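Local coordinates for protein GphF Dehydratase 1 (Archangium violaceum, PDB 6MBF) that probably dehydrates carrier-bound polyketide intermediates and rearranges the resulting double bond during gephyronic acid biosynthesis, using a double-hotdog dehydratase fold, at residues D33-A36 with Y37-E40; A60-S63 with R64-G68. One frame throughout, in Å; residues are numbered along the deposited sequence.

Interaction 1. Residues D33-A36 with Y37-E40; sequences DRPA and YLGE
Pro35 lays its ring alongside the Leu38 side chain, the two pointing the same way, with Pro35 CD 3.7 Å from Leu38 CD1. At its other end the pyrrolidine meets Tyr37, where Pro35 CB lies 3.8 Å from Tyr37 CD2. A cis peptide bond before Pro35 turns the chain sharply here, and a short 3-10 turn follows. Two i to i+3 bonds cross the contact, from Leu38 N to Pro35 O (3.0 Å) and from Gly39 N to Ala36 O (3.0 Å). Both donors stand well above the planes of the carbonyls they reach. Leu38 CG sits beside its own backbone N (chi1 -66°), which brings the isobutyl group against the Pro35 carbonyl oxygen and beside the CD corner of its ring; the same CG lies over one face of the Tyr37 ring, near its rim. An alanine in place of Leu38 would probably leave that face of the tyrosine and the CD corner of Pro35 without this apolar neighbour. The loop holding this turn joins strand 23-30 to strand 42-43. From it, Tyr37 OH bonds to Thr53 OG1 on helix 52-65, Arg34 NH2 bonds to Thr29 O on strand 23-30, and Glu40 OE1 accepts a bond from the backbone N of Arg165, on a loop far along the chain.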
loop_
_atom_site.group_PDB
_atom_site.type_symbol
_atom_site.label_atom_id
_atom_site.label_comp_id
_atom_site.label_asym_id
_atom_site.label_seq_id
_atom_site.Cartn_x
_atom_site.Cartn_y
_atom_site.Cartn_z
ATOM N N ASP A 33 3.459 -14.402 9.628
ATOM C CA ASP A 33 4.751 -14.252 10.284
ATOM C C ASP A 33 5.861 -13.750 9.364
ATOM O O ASP A 33 6.916 -13.344 9.867
ATOM C CB ASP A 33 5.191 -15.591 10.890
ATOM C CG ASP A 33 4.206 -16.110 11.909
ATOM O OD1 ASP A 33 3.725 -15.294 12.729
ATOM O OD2 ASP A 33 3.909 -17.323 11.881
ATOM N N ARG A 34 5.672 -13.778 8.043
ATOM C CA ARG A 34 6.763 -13.421 7.142
ATOM C C ARG A 34 6.213 -12.994 5.788
ATOM O O ARG A 34 5.613 -13.815 5.089
ATOM C CB ARG A 34 7.731 -14.591 6.947
ATOM C CG ARG A 34 9.027 -14.179 6.248
ATOM C CD ARG A 34 9.438 -15.123 5.128
ATOM N NE ARG A 34 8.432 -15.219 4.067
ATOM C CZ ARG A 34 8.356 -14.416 3.005
ATOM N NH1 ARG A 34 9.221 -13.419 2.830
ATOM N NH2 ARG A 34 7.399 -14.610 2.107
ATOM N N PRO A 35 6.369 -11.721 5.386
ATOM C CA PRO A 35 6.861 -10.595 6.191
ATOM C C PRO A 35 5.997 -10.342 7.424
ATOM O O PRO A 35 4.778 -10.532 7.376
ATOM C CB PRO A 35 6.779 -9.405 5.225
ATOM C CG PRO A 35 6.842 -10.015 3.875
ATOM C CD PRO A 35 6.113 -11.323 3.989
ATOM N N ALA A 36 6.640 -9.933 8.518
ATOM C CA ALA A 36 5.960 -9.873 9.811
ATOM C C ALA A 36 4.800 -8.883 9.813
ATOM O O ALA A 36 3.824 -9.086 10.548
ATOM C CB ALA A 36 6.958 -9.510 10.908
ATOM N N TYR A 37 4.875 -7.817 9.010
ATOM C CA TYR A 37 3.796 -6.832 9.017
ATOM C C TYR A 37 2.485 -7.410 8.496
ATOM O O TYR A 37 1.425 -6.822 8.745
ATOM C CB TYR A 37 4.174 -5.587 8.194
ATOM C CG TYR A 37 3.893 -5.717 6.711
ATOM C CD1 TYR A 37 2.653 -5.357 6.177
ATOM C CD2 TYR A 37 4.865 -6.184 5.836
ATOM C CE1 TYR A 37 2.386 -5.485 4.819
ATOM C CE2 TYR A 37 4.607 -6.301 4.476
ATOM C CZ TYR A 37 3.373 -5.958 3.976
ATOM O OH TYR A 37 3.123 -6.093 2.631
ATOM N N LEU A 38 2.537 -8.518 7.753
ATOM C CA LEU A 38 1.332 -9.204 7.302
ATOM C C LEU A 38 0.518 -9.780 8.451
ATOM O O LEU A 38 -0.637 -10.155 8.233
ATOM C CB LEU A 38 1.681 -10.331 6.325
ATOM C CG LEU A 38 2.278 -9.946 4.966
ATOM C CD1 LEU A 38 2.414 -11.200 4.120
ATOM C CD2 LEU A 38 1.427 -8.894 4.257
ATOM N N GLY A 39 1.080 -9.874 9.654
ATOM C CA GLY A 39 0.333 -10.311 10.813
ATOM C C GLY A 39 -0.078 -9.195 11.746
ATOM O O GLY A 39 -0.511 -9.478 12.871
ATOM N N GLU A 40 0.037 -7.930 11.326
ATOM C CA GLU A 40 -0.211 -6.820 12.238
ATOM C C GLU A 40 -1.315 -5.880 11.755
ATOM O O GLU A 40 -1.413 -4.757 12.245
ATOM C CB GLU A 40 1.089 -6.055 12.490
ATOM C CG GLU A 40 2.106 -6.930 13.212
ATOM C CD GLU A 40 2.907 -6.191 14.260
ATOM O OE1 GLU A 40 2.714 -4.967 14.415
ATOM O OE2 GLU A 40 3.744 -6.843 14.919
#

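Interaction 2. Residues A60-S63 with R64-G68; sequences AAAS and RLLPG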
loop_
_atom_site.group_PDB
_atom_site.type_symbol
_atom_site.label_atom_id
_atom_site.label_comp_id
_atom_site.label_asym_id
_atom_site.label_seq_id
_atom_site.Cartn_x
_atom_site.Cartn_y
_atom_site.Cartn_z
ATOM N N ALA A 60 7.319 -3.732 -7.858
ATOM C CA ALA A 60 8.433 -4.663 -7.949
ATOM C C ALA A 60 8.388 -5.431 -9.262
ATOM O O ALA A 60 9.431 -5.653 -9.888
ATOM C CB ALA A 60 8.414 -5.611 -6.747
ATOM N N ALA A 61 7.187 -5.817 -9.703
ATOM C CA ALA A 61 7.049 -6.468 -11.002
ATOM C C ALA A 61 7.419 -5.517 -12.129
ATOM O O ALA A 61 8.081 -5.916 -13.093
ATOM C CB ALA A 61 5.624 -6.988 -11.192
ATOM N N ALA A 62 6.995 -4.251 -12.028
ATOM C CA ALA A 62 7.378 -3.269 -13.040
ATOM C C ALA A 62 8.892 -3.165 -13.148
ATOM O O ALA A 62 9.445 -3.087 -14.255
ATOM C CB ALA A 62 6.776 -1.907 -12.706
ATOM N N SER A 63 9.583 -3.170 -12.004
ATOM C CA SER A 63 11.032 -3.015 -12.022
ATOM C C SER A 63 11.706 -4.202 -12.695
ATOM O O SER A 63 12.686 -4.032 -13.432
ATOM C CB SER A 63 11.560 -2.846 -10.601
ATOM O OG SER A 63 12.965 -2.638 -10.612
ATOM N N ARG A 64 11.193 -5.405 -12.464
ATOM C CA ARG A 64 11.854 -6.613 -12.942
ATOM C C ARG A 64 11.438 -7.009 -14.351
ATOM O O ARG A 64 12.233 -7.630 -15.065
ATOM C CB ARG A 64 11.587 -7.769 -11.974
ATOM C CG ARG A 64 12.250 -7.563 -10.626
ATOM C CD ARG A 64 11.512 -8.277 -9.484
ATOM N NE ARG A 64 12.261 -8.183 -8.233
ATOM C CZ ARG A 64 12.319 -7.094 -7.472
ATOM N NH1 ARG A 64 11.668 -5.991 -7.822
ATOM N NH2 ARG A 64 13.035 -7.105 -6.354
ATOM N N LEU A 65 10.222 -6.667 -14.776
ATOM C CA LEU A 65 9.737 -7.081 -16.089
ATOM C C LEU A 65 9.913 -6.021 -17.162
ATOM O O LEU A 65 10.089 -6.366 -18.335
ATOM C CB LEU A 65 8.251 -7.446 -16.024
ATOM C CG LEU A 65 7.865 -8.672 -15.208
ATOM C CD1 LEU A 65 6.361 -8.888 -15.260
ATOM C CD2 LEU A 65 8.608 -9.896 -15.716
ATOM N N LEU A 66 9.835 -4.755 -16.797
ATOM C CA LEU A 66 9.768 -3.733 -17.830
ATOM C C LEU A 66 11.126 -3.091 -18.044
ATOM O O LEU A 66 11.878 -2.883 -17.083
ATOM C CB LEU A 66 8.754 -2.653 -17.456
ATOM C CG LEU A 66 7.317 -3.161 -17.338
ATOM C CD1 LEU A 66 6.394 -2.050 -16.901
ATOM C CD2 LEU A 66 6.840 -3.760 -18.655
ATOM N N PRO A 67 11.454 -2.764 -19.291
ATOM C CA PRO A 67 12.779 -2.222 -19.590
ATOM C C PRO A 67 12.924 -0.774 -19.152
ATOM O O PRO A 67 11.951 -0.021 -19.027
ATOM C CB PRO A 67 12.857 -2.323 -21.114
ATOM C CG PRO A 67 11.438 -2.114 -21.543
ATOM C CD PRO A 67 10.603 -2.828 -20.497
ATOM N N GLY A 68 14.170 -0.394 -18.943
ATOM C CA GLY A 68 14.502 0.994 -18.690
ATOM C C GLY A 68 15.760 1.104 -17.859
ATOM O O GLY A 68 16.276 0.121 -17.329
#
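Ala60 O is gripped twice by one residue: Arg64 N reaches it at 3.1 Å as the ordinary helical bond, and Arg64 NH1 comes back to it, also at 3.1 Å, from the other face of the carbonyl plane. The oxygen lies close to the guanidinium plane, at its edge, and the side-chain bond is fairly straight (157°). With CG beside the backbone N (chi1 -67°), the arginine runs extended as far as NE, then turns at chi4 (76°) to bring NH1 within 3.4 Å of Ala60 CB. NH1 also forms a salt bridge with Glu197, so both partners help fix the rotation of the group. These residues finish helix 52-65, which packs on strands 23-30, 93-100 and 121-131, consistent with the central helix of a hotdog fold. Ala61 meets Leu97 and Ala62 meets Ile128, so the helix turns methyl groups to these strands. The last turn closes with Leu65 N to Ala61 O at 2.8 Å and Leu66 N to Ala62 O at 3.1 Å. Leu66 has already left helical backbone angles, yet its CD1 comes within 4.2 Å of Ala62 CB, and its side chain shares Ile128 with that alanine.

In the fold
Interaction 1 lies in the loop after strand 23-30 and reaches the start of helix 52-65 through one side chain, the hydroxyls of Tyr37 and Thr53 making the link; interaction 2 is the last turn of that helix. Their centres are 25 Å apart and their nearest atoms about 11 Å, so they do not touch. They do share surroundings: Pro35 packs on Tyr196, the sequence neighbour of the Glu197 that meets Arg64, and Tyr37 and Arg64 touch Leu11 and Leu12, respectively, in the N-terminal loop. A bound magnesium ion lies about 9 Å from the Tyr37 side chain, too far for direct coordination.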